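Local atomic coordinates of DNA fragmentation factor subunit beta (Mus musculus, PDB entry 1V0D), a protein that cuts DNA as an endonuclease during apoptosis, fragmenting the genome and driving chromatin condensation once caspases have activated it. Residues A[155-159]-A[245-249]; A[195-200]-A[287-291]. One frame throughout, in Å; residues are numbered along the deposited sequence.

Contact 1 of 2, residues A[155-159]-A[245-249]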
loop_
_atom_site.group_PDB
_atom_site.type_symbol
_atom_site.label_atom_id
_atom_site.label_comp_id
_atom_site.label_asym_id
_atom_site.label_seq_id
_atom_site.Cartn_x
_atom_site.Cartn_y
_atom_site.Cartn_z
ATOM N N LYS A 155 10.663 -16.968 -9.282
ATOM C CA LYS A 155 9.659 -15.918 -9.118
ATOM C C LYS A 155 8.310 -16.502 -8.668
ATOM O O LYS A 155 7.771 -16.115 -7.622
ATOM C CB LYS A 155 9.463 -15.148 -10.424
ATOM C CG LYS A 155 10.595 -14.198 -10.779
ATOM C CD LYS A 155 10.264 -13.423 -12.043
ATOM C CE LYS A 155 11.398 -12.511 -12.449
ATOM N NZ LYS A 155 11.163 -11.940 -13.804
ATOM N N SER A 156 7.762 -17.422 -9.463
ATOM C CA SER A 156 6.489 -18.056 -9.126
ATOM C C SER A 156 6.547 -18.500 -7.682
ATOM O O SER A 156 5.598 -18.322 -6.924
ATOM C CB SER A 156 6.234 -19.287 -10.003
ATOM O OG SER A 156 5.924 -18.919 -11.335
ATOM N N GLY A 157 7.684 -19.075 -7.312
ATOM C CA GLY A 157 7.863 -19.568 -5.964
ATOM C C GLY A 157 7.674 -18.511 -4.912
ATOM O O GLY A 157 7.032 -18.753 -3.898
ATOM N N TYR A 158 8.234 -17.332 -5.139
ATOM C CA TYR A 158 8.099 -16.275 -4.157
ATOM C C TYR A 158 6.647 -15.827 -4.074
ATOM O O TYR A 158 6.082 -15.758 -2.981
ATOM C CB TYR A 158 8.987 -15.080 -4.501
ATOM C CG TYR A 158 8.730 -13.903 -3.589
ATOM C CD1 TYR A 158 9.074 -13.949 -2.236
ATOM C CD2 TYR A 158 8.070 -12.766 -4.059
ATOM C CE1 TYR A 158 8.756 -12.888 -1.373
ATOM C CE2 TYR A 158 7.751 -11.705 -3.206
ATOM C CZ TYR A 158 8.094 -11.774 -1.873
ATOM O OH TYR A 158 7.768 -10.731 -1.051
ATOM N N LEU A 159 6.046 -15.524 -5.226
ATOM C CA LEU A 159 4.652 -15.087 -5.269
ATOM C C LEU A 159 3.711 -16.127 -4.657
ATOM O O LEU A 159 2.709 -15.786 -4.028
ATOM C CB LEU A 159 4.253 -14.774 -6.708
ATOM C CG LEU A 159 4.097 -13.281 -7.018
ATOM C CD1 LEU A 159 5.139 -12.453 -6.287
ATOM C CD2 LEU A 159 4.216 -13.068 -8.506
ATOM N N ASN A 245 1.622 -6.988 -13.552
ATOM C CA ASN A 245 2.377 -8.218 -13.733
ATOM C C ASN A 245 3.557 -8.192 -12.782
ATOM O O ASN A 245 4.657 -7.769 -13.138
ATOM C CB ASN A 245 2.854 -8.363 -15.179
ATOM C CG ASN A 245 3.421 -9.751 -15.471
ATOM O OD1 ASN A 245 3.304 -10.259 -16.589
ATOM N ND2 ASN A 245 4.046 -10.366 -14.468
ATOM N N PRO A 246 3.341 -8.657 -11.546
ATOM C CA PRO A 246 4.399 -8.680 -10.530
ATOM C C PRO A 246 5.647 -9.452 -10.949
ATOM O O PRO A 246 6.685 -9.340 -10.309
ATOM C CB PRO A 246 3.701 -9.316 -9.330
ATOM C CG PRO A 246 2.730 -10.258 -9.983
ATOM C CD PRO A 246 2.157 -9.405 -11.090
ATOM N N TYR A 247 5.551 -10.226 -12.025
ATOM C CA TYR A 247 6.688 -11.021 -12.469
ATOM C C TYR A 247 7.749 -10.323 -13.306
ATOM O O TYR A 247 8.846 -10.867 -13.474
ATOM C CB TYR A 247 6.231 -12.239 -13.273
ATOM C CG TYR A 247 5.514 -13.293 -12.485
ATOM C CD1 TYR A 247 4.142 -13.202 -12.253
ATOM C CD2 TYR A 247 6.195 -14.407 -12.001
ATOM C CE1 TYR A 247 3.458 -14.196 -11.565
ATOM C CE2 TYR A 247 5.520 -15.411 -11.309
ATOM C CZ TYR A 247 4.149 -15.294 -11.099
ATOM O OH TYR A 247 3.466 -16.274 -10.430
ATOM N N GLY A 248 7.471 -9.141 -13.836
ATOM C CA GLY A 248 8.494 -8.553 -14.679
ATOM C C GLY A 248 9.209 -7.317 -14.197
ATOM O O GLY A 248 9.705 -6.545 -15.019
ATOM N N ASN A 249 9.331 -7.142 -12.889
ATOM C CA ASN A 249 9.940 -5.919 -12.404
ATOM C C ASN A 249 9.953 -5.955 -10.876
ATOM O O ASN A 249 9.007 -6.441 -10.254
ATOM C CB ASN A 249 9.066 -4.781 -12.927
ATOM C CG ASN A 249 9.554 -3.433 -12.547
ATOM O OD1 ASN A 249 9.747 -3.137 -11.371
ATOM N ND2 ASN A 249 9.733 -2.576 -13.546
#

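Contact 2 of 2, residues A[195-200]-A[287-291]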
loop_
_atom_site.group_PDB
_atom_site.type_symbol
_atom_site.label_atom_id
_atom_site.label_comp_id
_atom_site.label_asym_id
_atom_site.label_seq_id
_atom_site.Cartn_x
_atom_site.Cartn_y
_atom_site.Cartn_z
ATOM N N SER A 195 -9.898 -28.436 11.592
ATOM C CA SER A 195 -10.304 -29.012 10.309
ATOM C C SER A 195 -9.953 -28.080 9.152
ATOM O O SER A 195 -9.386 -28.506 8.139
ATOM C CB SER A 195 -11.812 -29.250 10.289
ATOM O OG SER A 195 -12.242 -29.899 11.469
ATOM N N MET A 196 -10.312 -26.810 9.300
ATOM C CA MET A 196 -10.036 -25.832 8.266
ATOM C C MET A 196 -8.545 -25.784 7.990
ATOM O O MET A 196 -8.125 -25.634 6.846
ATOM C CB MET A 196 -10.536 -24.447 8.685
ATOM C CG MET A 196 -12.058 -24.293 8.677
ATOM S SD MET A 196 -12.595 -22.623 9.171
ATOM C CE MET A 196 -12.378 -22.729 10.926
ATOM N N CYS A 197 -7.738 -25.926 9.031
ATOM C CA CYS A 197 -6.299 -25.884 8.845
ATOM C C CYS A 197 -5.750 -27.090 8.083
ATOM O O CYS A 197 -4.828 -26.960 7.268
ATOM C CB CYS A 197 -5.597 -25.792 10.179
ATOM S SG CYS A 197 -3.854 -26.147 9.977
ATOM N N GLN A 198 -6.297 -28.266 8.360
ATOM C CA GLN A 198 -5.853 -29.462 7.659
ATOM C C GLN A 198 -6.105 -29.226 6.170
ATOM O O GLN A 198 -5.193 -29.340 5.349
ATOM C CB GLN A 198 -6.631 -30.693 8.151
ATOM N N LYS A 199 -7.346 -28.875 5.837
ATOM C CA LYS A 199 -7.736 -28.614 4.454
ATOM C C LYS A 199 -6.857 -27.552 3.807
ATOM O O LYS A 199 -6.525 -27.652 2.631
ATOM C CB LYS A 199 -9.196 -28.172 4.395
ATOM C CG LYS A 199 -9.704 -27.948 2.990
ATOM C CD LYS A 199 -11.202 -28.158 2.938
ATOM C CE LYS A 199 -11.687 -28.255 1.502
ATOM N NZ LYS A 199 -13.049 -28.860 1.427
ATOM N N LEU A 200 -6.488 -26.530 4.570
ATOM C CA LEU A 200 -5.636 -25.489 4.028
ATOM C C LEU A 200 -4.270 -26.064 3.690
ATOM O O LEU A 200 -3.712 -25.767 2.635
ATOM C CB LEU A 200 -5.479 -24.333 5.015
ATOM C CG LEU A 200 -6.508 -23.218 4.855
ATOM C CD1 LEU A 200 -6.168 -22.060 5.773
ATOM C CD2 LEU A 200 -6.515 -22.761 3.409
ATOM N N TRP A 287 -19.009 -26.325 8.493
ATOM C CA TRP A 287 -17.760 -25.570 8.451
ATOM C C TRP A 287 -17.134 -25.400 7.069
ATOM O O TRP A 287 -16.405 -24.436 6.835
ATOM C CB TRP A 287 -16.732 -26.167 9.432
ATOM C CG TRP A 287 -16.176 -27.504 9.063
ATOM C CD1 TRP A 287 -16.537 -28.713 9.579
ATOM C CD2 TRP A 287 -15.150 -27.768 8.098
ATOM N NE1 TRP A 287 -15.802 -29.721 8.995
ATOM C CE2 TRP A 287 -14.942 -29.168 8.081
ATOM C CE3 TRP A 287 -14.384 -26.959 7.243
ATOM C CZ2 TRP A 287 -13.996 -29.780 7.241
ATOM C CZ3 TRP A 287 -13.442 -27.570 6.404
ATOM C CH2 TRP A 287 -13.259 -28.967 6.412
ATOM N N GLU A 288 -17.418 -26.309 6.145
ATOM C CA GLU A 288 -16.853 -26.174 4.800
ATOM C C GLU A 288 -17.310 -24.858 4.163
ATOM O O GLU A 288 -16.578 -24.242 3.380
ATOM C CB GLU A 288 -17.274 -27.350 3.905
ATOM C CG GLU A 288 -16.537 -28.656 4.175
ATOM C CD GLU A 288 -16.963 -29.325 5.474
ATOM O OE1 GLU A 288 -17.881 -28.797 6.152
ATOM O OE2 GLU A 288 -16.388 -30.386 5.814
ATOM N N TYR A 289 -18.529 -24.438 4.500
ATOM C CA TYR A 289 -19.097 -23.204 3.964
ATOM C C TYR A 289 -18.260 -22.006 4.402
ATOM O O TYR A 289 -17.894 -21.164 3.568
ATOM C CB TYR A 289 -20.558 -23.040 4.428
ATOM C CG TYR A 289 -21.171 -21.708 4.045
ATOM C CD1 TYR A 289 -21.110 -21.248 2.734
ATOM C CD2 TYR A 289 -21.769 -20.887 5.004
ATOM C CE1 TYR A 289 -21.619 -19.999 2.384
ATOM C CE2 TYR A 289 -22.289 -19.636 4.666
ATOM C CZ TYR A 289 -22.207 -19.192 3.356
ATOM O OH TYR A 289 -22.669 -17.931 3.005
ATOM N N PHE A 290 -17.961 -21.950 5.702
ATOM C CA PHE A 290 -17.159 -20.879 6.284
ATOM C C PHE A 290 -15.746 -20.911 5.718
ATOM O O PHE A 290 -15.091 -19.873 5.562
ATOM C CB PHE A 290 -17.121 -21.013 7.802
ATOM C CG PHE A 290 -18.439 -20.746 8.454
ATOM C CD1 PHE A 290 -19.314 -21.787 8.742
ATOM C CD2 PHE A 290 -18.848 -19.437 8.707
ATOM C CE1 PHE A 290 -20.591 -21.527 9.271
ATOM C CE2 PHE A 290 -20.122 -19.166 9.235
ATOM C CZ PHE A 290 -20.994 -20.215 9.516
ATOM N N TYR A 291 -15.275 -22.111 5.407
ATOM C CA TYR A 291 -13.960 -22.263 4.817
ATOM C C TYR A 291 -13.979 -21.476 3.499
ATOM O O TYR A 291 -13.143 -20.602 3.271
ATOM C CB TYR A 291 -13.682 -23.740 4.555
ATOM C CG TYR A 291 -12.391 -23.998 3.832
ATOM C CD1 TYR A 291 -11.174 -23.981 4.509
ATOM C CD2 TYR A 291 -12.384 -24.250 2.461
ATOM C CE1 TYR A 291 -9.973 -24.215 3.833
ATOM C CE2 TYR A 291 -11.198 -24.480 1.778
ATOM C CZ TYR A 291 -9.996 -24.463 2.470
ATOM O OH TYR A 291 -8.821 -24.694 1.793
#

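Contact 1 of 2, residues A[155-159]-A[245-249]
The ammonium group of K155 is gripped from several sides: NZ donates to the carbonyl oxygen of Y247 at 2.6 Å, bonds A135 O, forms a salt bridge with D141 and a cation-pi contact with W144. The bond to Y247 is almost collinear with the carbonyl, the C=O...NZ angle being 178°. K155 gets there with CG anti to its carbonyl carbon (chi1 -74°) and a fully extended chain, which runs past the Y247 side chain in the opposite sense; K155 CB lies 3.7 Å from Y247 CD2. The ring end of Y247 reaches the helix although its first bond does not aim there. L159 lays CD2 over one face of the Y247 ring, a CH-pi contact 3.6 Å from the centroid and displaced toward the CE1-CZ rim. The same methyl, L159 CD2, meets P246 CG at 3.5 Å, so one leucine branch sits against both the proline and the tyrosine. Further out, S156 OG approaches Y247 CE2 obliquely at 3.5 Å. The polar ends are held by other partners: S156 OG hydrogen-bonds E136, and the buried Y247 OH is satisfied by F210 O and R212 N, which anchor the far end of the ring. On the loop side, G248 N bonds N245 O at 3.2 Å across P246 and Y247, whose backbone angles fit a type I beta turn. N249 then N-caps helix 250-255. The arrangement is a buried packing of the first turn of helix 155-175 against a beta turn linking strand 243-244 to an N-capped helix, within the DFF40 nuclease region.

Contact 2 of 2, residues A[195-200]-A[287-291]
K199 lies across the ring of Y291, its extended chain crossing one face obliquely with K199 CD 3.9 Å from the Y291 ring centroid in a CH-pi contact. The lysine reaches this face because CG stands anti to its backbone N (chi1 -177°), with K199 CE continuing to 3.8 Å from Y291 CE2. Y291 points at helix 186-202, bringing its edge to L200; L200 CG is 3.7 Å from Y291 CE1. W287 adopts the less common chi1 of 70°, between backbone N and carbonyl carbon, and its indole is sandwiched: S195 CB packs over one face, 4.0 Å from the centroid of the W287 six-membered ring, while the carboxylate carbon of E288 covers the opposite face. E288 itself is held by a salt bridge to R324. M196 slides past W287, and M196 CG lies 3.8 Å from W287 CE3. Cutting Y291 back to an alanine would take away the ring and is likely to leave the K199 methylenes and L200 facing a gap between the helices. The axes of the 195-200 and 287-291 segments approach to 10.5 Å at a crossing angle of -55°, and residues spaced four apart, S195 with K199 and W287 with Y291, interlock as in ridges-into-grooves packing of two helices.

In the fold
From the first modelled residues the chain reaches helix 155-175, whose opening turn starts contact 1, and then helix 186-202, which carries the first half of contact 2. It passes the zinc ligands C229, C238 and H242 before the 245-249 turn comes back to close the loop of contact 1. Beyond helix 250-255 and the magnesium ligand D262, helix 287-295 closes the loop of contact 2. The two loops therefore cross, their segments alternating along the chain. The contact centres lie about 28 Å apart, and their nearest atoms about 14 Å, yet helix 155-175 links the two regions, since L200 of contact 2 packs on its I167 and L171. C307, the fourth zinc ligand, and H308, a magnesium ligand with D262, follow both closures.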